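Local atomic coordinates of helicase of the snf2/rad54 family (Sulfolobus solfataricus, PDB entry 1Z5Z), a protein that probably couples ATP hydrolysis to translocation on DNA or remodelling of DNA-bound complexes, represented here by the C-terminal domain of its SWI2/SNF2 ATPase core. Residues A[40-45]-A[264-269]; A[116-121]-A[185-190]; A[141-146]-A[166-171]. All coordinates share one frame; numbering follows the deposited sequence.

In the fold
Contacts 2 and 3 lie in one parallel sheet of the helicase C-terminal domain, their centres about 9 Å apart. Strands 115-119 and 167-171 are neighbours there, so the two contacts together span the run 186-189, 115-119, 167-171, 142-143, the last being an outermost strand of the sheet. Contact 1 stands apart, its centre about 24 Å from that of contact 2 and about 29 Å from that of contact 3, among helices 39-55, 61-78 and 257-264. Along the chain the three are nested: 141-146/166-171 inside 116-121/185-190, and both inside 40-45/264-269. Five of the six sheet strands thus lie within the loop that contact 1 closes near the two chain ends; strand 29-35 precedes it.

Contact 1 (A[40-45]-A[264-269]); sequences EQAAMY and IELSVG
Tyr45 and Leu266 mark the approach of helix 39-55 to the loop after helix 257-264, with CA atoms 7.4 Å apart. The chain leaves helical geometry at Glu265, so side chains of helix 39-55 meet a loop backbone here, not a second helix flank. Tyr45 reaches across to the helix end. Its CG lies anti to the backbone N (chi1 -172°), which carries the ring to the end of helix 257-264. The hydroxyl donates to the last carbonyl there, with Tyr45 OH 2.5 Å from Ile264 O, but the oxygen is crowded in the model and its exact place is doubtful. The same hydroxyl is also hydrogen-bonded to the backbone N of Leu226, at the start of helix 226-236. Leu266 approaches over one face of the ring: its CD1 stands 4.2 Å from the Tyr45 ring centroid, 23° off the normal, a CH-pi contact displaced toward the rim. Leu266 CB adds an apolar touch at 3.8 Å from Tyr45 CD2. The other branch turns to the helix itself, Leu266 CD2 meeting Ala42 CB at 4.1 Å, so the forked side chain straddles one turn of helix 39-55. Ile264 packs on Leu72 and Leu75 of helix 61-78 and on Leu52 and Phe53 of helix 39-55. The chemistry is therefore divided: apolar branches lie against the ring face and Ala42, while the buried phenol meets Leu226 N and, less surely, Ile264 O, and so probably links helix 39-55 to the start of helix 226-236 and the end of helix 257-264.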
# COMPACT_ATOMS: atom_id res chain seq x y z
N GLU A 40 13.49 0.50 12.00
CA GLU A 40 13.69 -0.81 11.41
C GLU A 40 13.37 -0.69 9.89
O GLU A 40 14.20 -1.05 9.04
CB GLU A 40 12.81 -1.86 12.09
CG GLU A 40 12.89 -3.30 11.48
CD GLU A 40 11.86 -4.31 12.06
OE1 GLU A 40 10.84 -3.88 12.64
OE2 GLU A 40 12.06 -5.54 11.92
N GLN A 41 12.21 -0.15 9.55
CA GLN A 41 11.82 0.01 8.15
C GLN A 41 12.80 0.83 7.33
O GLN A 41 13.11 0.48 6.18
CB GLN A 41 10.42 0.63 8.03
CG GLN A 41 9.26 -0.28 8.42
CD GLN A 41 7.89 0.41 8.30
OE1 GLN A 41 7.64 1.45 8.93
NE2 GLN A 41 7.00 -0.18 7.49
N ALA A 42 13.30 1.93 7.90
CA ALA A 42 14.22 2.79 7.19
C ALA A 42 15.52 2.06 6.93
O ALA A 42 16.11 2.18 5.85
CB ALA A 42 14.48 4.08 7.99
N ALA A 43 15.95 1.26 7.89
CA ALA A 43 17.18 0.50 7.68
C ALA A 43 17.02 -0.54 6.58
O ALA A 43 17.93 -0.72 5.78
CB ALA A 43 17.61 -0.19 8.96
N MET A 44 15.89 -1.24 6.54
CA MET A 44 15.68 -2.26 5.50
C MET A 44 15.56 -1.58 4.14
O MET A 44 16.14 -2.03 3.15
CB MET A 44 14.41 -3.06 5.80
CG MET A 44 14.54 -4.01 6.97
SD MET A 44 12.93 -4.54 7.52
CE MET A 44 12.52 -5.79 6.30
N TYR A 45 14.82 -0.48 4.10
CA TYR A 45 14.62 0.26 2.86
C TYR A 45 15.97 0.67 2.29
O TYR A 45 16.25 0.48 1.10
CB TYR A 45 13.78 1.52 3.12
CG TYR A 45 13.36 2.24 1.84
CD1 TYR A 45 12.05 2.11 1.35
CD2 TYR A 45 14.25 3.04 1.13
CE1 TYR A 45 11.63 2.77 0.17
CE2 TYR A 45 13.83 3.71 -0.06
CZ TYR A 45 12.52 3.56 -0.51
OH TYR A 45 12.07 4.21 -1.65
N ILE A 264 13.69 6.22 -6.08
CA ILE A 264 13.67 5.29 -4.94
C ILE A 264 14.56 5.47 -3.69
O ILE A 264 14.29 4.92 -2.62
CB ILE A 264 13.88 3.85 -5.44
CG1 ILE A 264 15.36 3.60 -5.74
CG2 ILE A 264 13.04 3.61 -6.71
CD1 ILE A 264 15.64 2.21 -6.34
N GLU A 265 15.63 6.25 -3.81
CA GLU A 265 16.51 6.42 -2.68
C GLU A 265 15.77 7.10 -1.52
O GLU A 265 14.94 7.95 -1.74
CB GLU A 265 17.71 7.23 -3.14
CG GLU A 265 18.59 7.79 -2.10
CD GLU A 265 19.94 8.14 -2.72
OE1 GLU A 265 20.81 7.23 -2.87
OE2 GLU A 265 20.07 9.32 -3.09
N LEU A 266 16.07 6.71 -0.30
CA LEU A 266 15.42 7.29 0.86
C LEU A 266 15.91 8.73 1.08
O LEU A 266 17.10 8.95 1.22
CB LEU A 266 15.76 6.45 2.08
CG LEU A 266 14.92 6.70 3.35
CD1 LEU A 266 13.44 6.32 3.14
CD2 LEU A 266 15.51 5.87 4.49
N SER A 267 15.00 9.70 1.08
CA SER A 267 15.39 11.09 1.28
C SER A 267 14.97 11.66 2.65
O SER A 267 14.44 12.76 2.75
CB SER A 267 14.80 11.95 0.17
OG SER A 267 13.41 11.73 0.04
N VAL A 268 15.21 10.87 3.69
CA VAL A 268 14.88 11.21 5.06
C VAL A 268 16.08 11.83 5.75
O VAL A 268 17.21 11.41 5.54
CB VAL A 268 14.47 9.92 5.82
CG1 VAL A 268 14.46 10.17 7.30
CG2 VAL A 268 13.08 9.46 5.33
N GLY A 269 15.83 12.85 6.56
CA GLY A 269 16.93 13.50 7.27
C GLY A 269 17.64 12.44 8.09
O GLY A 269 17.02 11.55 8.66

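Contact 2 (A[116-121]-A[185-190]); sequences AIFTQF and NRVIHF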
# COMPACT_ATOMS: atom_id res chain seq x y z
N ALA A 116 -13.30 0.58 4.96
CA ALA A 116 -12.78 -0.39 3.98
C ALA A 116 -11.28 -0.09 3.79
O ALA A 116 -10.91 1.06 3.60
CB ALA A 116 -13.52 -0.28 2.62
N ILE A 117 -10.43 -1.11 3.87
CA ILE A 117 -8.99 -0.92 3.74
C ILE A 117 -8.47 -1.78 2.55
O ILE A 117 -8.68 -2.99 2.52
CB ILE A 117 -8.25 -1.34 5.03
CG1 ILE A 117 -8.81 -0.56 6.24
CG2 ILE A 117 -6.72 -1.09 4.83
CD1 ILE A 117 -8.48 -1.17 7.65
N PHE A 118 -7.81 -1.14 1.59
CA PHE A 118 -7.32 -1.82 0.39
C PHE A 118 -5.82 -1.94 0.41
O PHE A 118 -5.15 -1.03 0.87
CB PHE A 118 -7.66 -1.01 -0.90
CG PHE A 118 -9.14 -1.02 -1.30
CD1 PHE A 118 -10.05 -0.18 -0.68
CD2 PHE A 118 -9.58 -1.85 -2.33
CE1 PHE A 118 -11.43 -0.16 -1.09
CE2 PHE A 118 -10.92 -1.85 -2.74
CZ PHE A 118 -11.86 -1.00 -2.12
N THR A 119 -5.29 -3.06 -0.10
CA THR A 119 -3.85 -3.22 -0.24
C THR A 119 -3.61 -4.08 -1.48
O THR A 119 -4.50 -4.82 -1.90
CB THR A 119 -3.17 -3.90 1.00
OG1 THR A 119 -1.85 -4.28 0.63
CG2 THR A 119 -3.91 -5.17 1.45
N GLN A 120 -2.43 -3.97 -2.09
CA GLN A 120 -2.14 -4.75 -3.30
C GLN A 120 -1.55 -6.11 -2.93
O GLN A 120 -1.32 -6.93 -3.82
CB GLN A 120 -1.09 -4.02 -4.16
CG GLN A 120 0.28 -3.87 -3.50
CD GLN A 120 1.14 -2.83 -4.22
OE1 GLN A 120 1.13 -1.64 -3.88
NE2 GLN A 120 1.87 -3.27 -5.21
N PHE A 121 -1.27 -6.33 -1.64
CA PHE A 121 -0.68 -7.62 -1.22
C PHE A 121 -1.61 -8.47 -0.34
O PHE A 121 -2.08 -8.03 0.72
CB PHE A 121 0.59 -7.38 -0.41
CG PHE A 121 1.69 -6.62 -1.15
CD1 PHE A 121 2.13 -5.40 -0.66
CD2 PHE A 121 2.30 -7.16 -2.29
CE1 PHE A 121 3.17 -4.70 -1.28
CE2 PHE A 121 3.37 -6.45 -2.92
CZ PHE A 121 3.79 -5.22 -2.40
N ASN A 185 -17.99 4.36 4.69
CA ASN A 185 -18.00 5.78 5.01
C ASN A 185 -16.57 6.26 4.99
O ASN A 185 -16.30 7.42 4.81
CB ASN A 185 -18.56 6.00 6.43
CG ASN A 185 -19.93 5.36 6.64
OD1 ASN A 185 -20.07 4.30 7.25
ND2 ASN A 185 -20.94 6.00 6.09
N ARG A 186 -15.64 5.33 5.19
CA ARG A 186 -14.23 5.67 5.26
C ARG A 186 -13.44 4.63 4.45
O ARG A 186 -13.69 3.42 4.54
CB ARG A 186 -13.82 5.64 6.72
CG ARG A 186 -12.38 5.85 7.01
CD ARG A 186 -12.12 7.29 7.33
NE ARG A 186 -13.02 7.84 8.34
CZ ARG A 186 -12.74 8.92 9.06
NH1 ARG A 186 -11.57 9.54 8.89
NH2 ARG A 186 -13.63 9.42 9.92
N VAL A 187 -12.48 5.10 3.66
CA VAL A 187 -11.70 4.21 2.84
C VAL A 187 -10.25 4.55 3.09
O VAL A 187 -9.87 5.74 3.05
CB VAL A 187 -12.01 4.42 1.30
CG1 VAL A 187 -11.14 3.48 0.46
CG2 VAL A 187 -13.49 4.17 1.00
N ILE A 188 -9.45 3.53 3.41
CA ILE A 188 -8.01 3.70 3.60
C ILE A 188 -7.28 2.93 2.48
O ILE A 188 -7.42 1.68 2.36
CB ILE A 188 -7.52 3.10 4.93
CG1 ILE A 188 -8.13 3.89 6.10
CG2 ILE A 188 -5.98 3.12 5.02
CD1 ILE A 188 -7.75 3.32 7.50
N HIS A 189 -6.53 3.65 1.64
CA HIS A 189 -5.75 2.99 0.60
C HIS A 189 -4.37 2.79 1.23
O HIS A 189 -3.55 3.70 1.30
CB HIS A 189 -5.76 3.82 -0.67
CG HIS A 189 -7.11 3.88 -1.31
ND1 HIS A 189 -7.76 2.76 -1.79
CD2 HIS A 189 -7.98 4.91 -1.47
CE1 HIS A 189 -8.97 3.10 -2.22
NE2 HIS A 189 -9.12 4.40 -2.04
N PHE A 190 -4.14 1.59 1.75
CA PHE A 190 -2.90 1.26 2.47
C PHE A 190 -1.64 1.41 1.65
O PHE A 190 -0.58 1.79 2.17
CB PHE A 190 -3.01 -0.15 3.02
CG PHE A 190 -2.09 -0.41 4.17
CD1 PHE A 190 -2.47 -0.06 5.47
CD2 PHE A 190 -0.86 -1.00 3.96
CE1 PHE A 190 -1.64 -0.30 6.55
CE2 PHE A 190 0.01 -1.25 5.05
CZ PHE A 190 -0.39 -0.91 6.34
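Ala116, Ile117 and Phe118 pair with Val187, Ile188 and His189 as adjacent parallel strands inside the RecA-like alpha/beta sheet expected of a helicase C-terminal domain. On one face Ala116 is the low point. Phe118 CG lies anti to the carbonyl carbon (chi1 -72°), which leans the ring back over this hollow, Phe118 CE1 lying 4.3 Å from Ala116 CB, while Val187 CG1 fills the flank at 4.0 Å from Phe118 CE1. Beside Phe118, His189 points the same way, its CE1 3.8 Å from Phe118 CD1, with the two ring planes at 36°. Trp193 completes this aromatic group, stacking on Phe118 and hydrogen-bonding His189 ND1. The opposite face is aliphatic: Ile117 and Ile188 stand side by side, Ile117 CG1 4.1 Å from Ile188 CB, and Phe190 CB fits against Ile117 CG2 at 4.2 Å. From there the Phe190 ring runs between helices 96-110 and 122-136, against Met98, Thr101, Met124 and Ile128. Backbone bonds alternate along the strands, nearly straight until Phe190 N to Phe118 O, whose N-H...O angle falls to 142°. At the end of the strand Thr119 OG1, also bonded to Asp191, accepts from Phe121 N at 3.1 Å, closing an ST turn.

Contact 3 (A[141-146]-A[166-171]); sequences PFLYGE and KFIVLS
The Phe142 ring turns its edge to the neighbouring strand: Val169 O and Ser171 CB both lie near its plane. CG stands anti to the backbone N (chi1 179°), which lays the ring along strand 167-171, and its near edge runs from Phe142 CD2, 3.5 Å from Val169 O, to Phe142 CE2, 4.0 Å from Ser171 CB. Val169 CG1 touches both of these ring carbons. Over one face comes the Tyr144 ring, with Tyr144 CD1 3.5 Å above the Phe142 plane and set toward the rim; Lys126 of helix 122-136 also packs on Phe142. The puckered ring of Pro141 puts CG and CD against the carbonyl oxygen of Phe167. Shrinking Phe142 to an alanine would probably open a gap beside Val169 and Ser171 and leave the Tyr144 ring freer to turn. The backbones pair in parallel in the beta-alpha-beta crossover of strand 142-143, helix 149-161 and strand 167-171. Val169 is gripped at both ends, its N donating to Pro141 O and its O accepting from Leu143 N at 2.7 Å; Ser171 N then donates to Leu143 O. On the sheet face away from Phe142, Leu143 and Leu170 lie side by side, with Leu143 CD1 3.8 Å from Leu170 CD2. Ile168 meets the same methyl from another direction, Leu143 CD1 to Ile168 CD1 being 4.2 Å. Helix 149-161 covers this side through Ile156 and Arg152 on Leu143 and Phe159 on Ile168. Where the strands part, a water replaces the next direct bond, accepting from Gly145 N at 2.8 Å and donating to Ser171 O at 2.9 Å.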
# COMPACT_ATOMS: atom_id res chain seq x y z
N PRO A 141 -14.10 -9.11 7.83
CA PRO A 141 -14.15 -9.90 6.61
C PRO A 141 -13.01 -9.50 5.67
O PRO A 141 -12.67 -8.31 5.56
CB PRO A 141 -15.54 -9.62 6.06
CG PRO A 141 -16.03 -8.42 6.87
CD PRO A 141 -15.40 -8.50 8.16
N PHE A 142 -12.43 -10.50 5.02
CA PHE A 142 -11.27 -10.30 4.15
C PHE A 142 -11.52 -10.72 2.69
O PHE A 142 -11.65 -11.92 2.42
CB PHE A 142 -10.10 -11.13 4.72
CG PHE A 142 -8.84 -11.05 3.92
CD1 PHE A 142 -7.95 -12.12 3.91
CD2 PHE A 142 -8.52 -9.90 3.21
CE1 PHE A 142 -6.74 -12.05 3.17
CE2 PHE A 142 -7.33 -9.82 2.47
CZ PHE A 142 -6.44 -10.89 2.45
N LEU A 143 -11.58 -9.77 1.75
CA LEU A 143 -11.74 -10.13 0.32
C LEU A 143 -10.41 -10.26 -0.43
O LEU A 143 -9.57 -9.37 -0.38
CB LEU A 143 -12.59 -9.09 -0.43
CG LEU A 143 -14.12 -9.14 -0.38
CD1 LEU A 143 -14.71 -8.07 -1.29
CD2 LEU A 143 -14.63 -10.50 -0.85
N TYR A 144 -10.20 -11.38 -1.13
CA TYR A 144 -9.01 -11.58 -1.95
C TYR A 144 -9.44 -12.42 -3.18
O TYR A 144 -10.50 -13.05 -3.18
CB TYR A 144 -7.85 -12.25 -1.19
CG TYR A 144 -8.18 -13.55 -0.49
CD1 TYR A 144 -8.80 -13.56 0.76
CD2 TYR A 144 -7.87 -14.79 -1.08
CE1 TYR A 144 -9.11 -14.76 1.41
CE2 TYR A 144 -8.18 -16.00 -0.44
CZ TYR A 144 -8.79 -15.98 0.81
OH TYR A 144 -9.10 -17.17 1.47
N GLY A 145 -8.62 -12.36 -4.21
CA GLY A 145 -8.89 -13.04 -5.47
C GLY A 145 -9.24 -14.52 -5.46
O GLY A 145 -10.12 -14.94 -6.22
N GLU A 146 -8.55 -15.32 -4.64
CA GLU A 146 -8.80 -16.76 -4.58
C GLU A 146 -10.10 -17.18 -3.92
O GLU A 146 -10.39 -18.38 -3.83
CB GLU A 146 -7.68 -17.46 -3.80
CG GLU A 146 -6.28 -17.37 -4.39
CD GLU A 146 -5.24 -18.10 -3.52
OE1 GLU A 146 -4.03 -17.96 -3.80
OE2 GLU A 146 -5.65 -18.80 -2.56
N LYS A 166 -18.20 -3.38 10.90
CA LYS A 166 -17.52 -2.12 10.76
C LYS A 166 -16.34 -2.07 9.80
O LYS A 166 -15.94 -0.97 9.43
CB LYS A 166 -17.04 -1.70 12.15
CG LYS A 166 -18.20 -1.30 13.06
CD LYS A 166 -18.86 -0.04 12.54
CE LYS A 166 -20.07 0.35 13.36
NZ LYS A 166 -20.38 1.78 13.15
N PHE A 167 -15.80 -3.23 9.44
CA PHE A 167 -14.61 -3.33 8.60
C PHE A 167 -14.70 -4.34 7.47
O PHE A 167 -15.52 -5.28 7.47
CB PHE A 167 -13.39 -3.77 9.44
CG PHE A 167 -13.07 -2.90 10.62
CD1 PHE A 167 -13.66 -3.13 11.87
CD2 PHE A 167 -12.18 -1.84 10.48
CE1 PHE A 167 -13.38 -2.31 12.97
CE2 PHE A 167 -11.89 -1.02 11.57
CZ PHE A 167 -12.49 -1.25 12.82
N ILE A 168 -13.84 -4.10 6.49
CA ILE A 168 -13.63 -5.06 5.40
C ILE A 168 -12.23 -4.80 4.86
O ILE A 168 -11.84 -3.65 4.70
CB ILE A 168 -14.69 -4.95 4.27
CG1 ILE A 168 -14.43 -6.06 3.24
CG2 ILE A 168 -14.70 -3.54 3.61
CD1 ILE A 168 -15.68 -6.45 2.44
N VAL A 169 -11.45 -5.85 4.63
CA VAL A 169 -10.10 -5.67 4.10
C VAL A 169 -10.12 -6.30 2.72
O VAL A 169 -10.76 -7.34 2.51
CB VAL A 169 -9.01 -6.33 5.02
CG1 VAL A 169 -7.67 -6.26 4.35
CG2 VAL A 169 -8.92 -5.60 6.38
N LEU A 170 -9.50 -5.63 1.77
CA LEU A 170 -9.47 -6.12 0.39
C LEU A 170 -8.06 -6.11 -0.16
O LEU A 170 -7.34 -5.11 -0.04
CB LEU A 170 -10.31 -5.23 -0.53
CG LEU A 170 -11.79 -5.06 -0.14
CD1 LEU A 170 -12.01 -3.79 0.74
CD2 LEU A 170 -12.56 -4.95 -1.41
N SER A 171 -7.64 -7.22 -0.74
CA SER A 171 -6.32 -7.21 -1.32
C SER A 171 -6.62 -7.37 -2.78
O SER A 171 -7.30 -8.32 -3.17
CB SER A 171 -5.49 -8.39 -0.80
OG SER A 171 -5.76 -9.54 -1.57
O HOH W 1 -6.45 -10.66 -4.58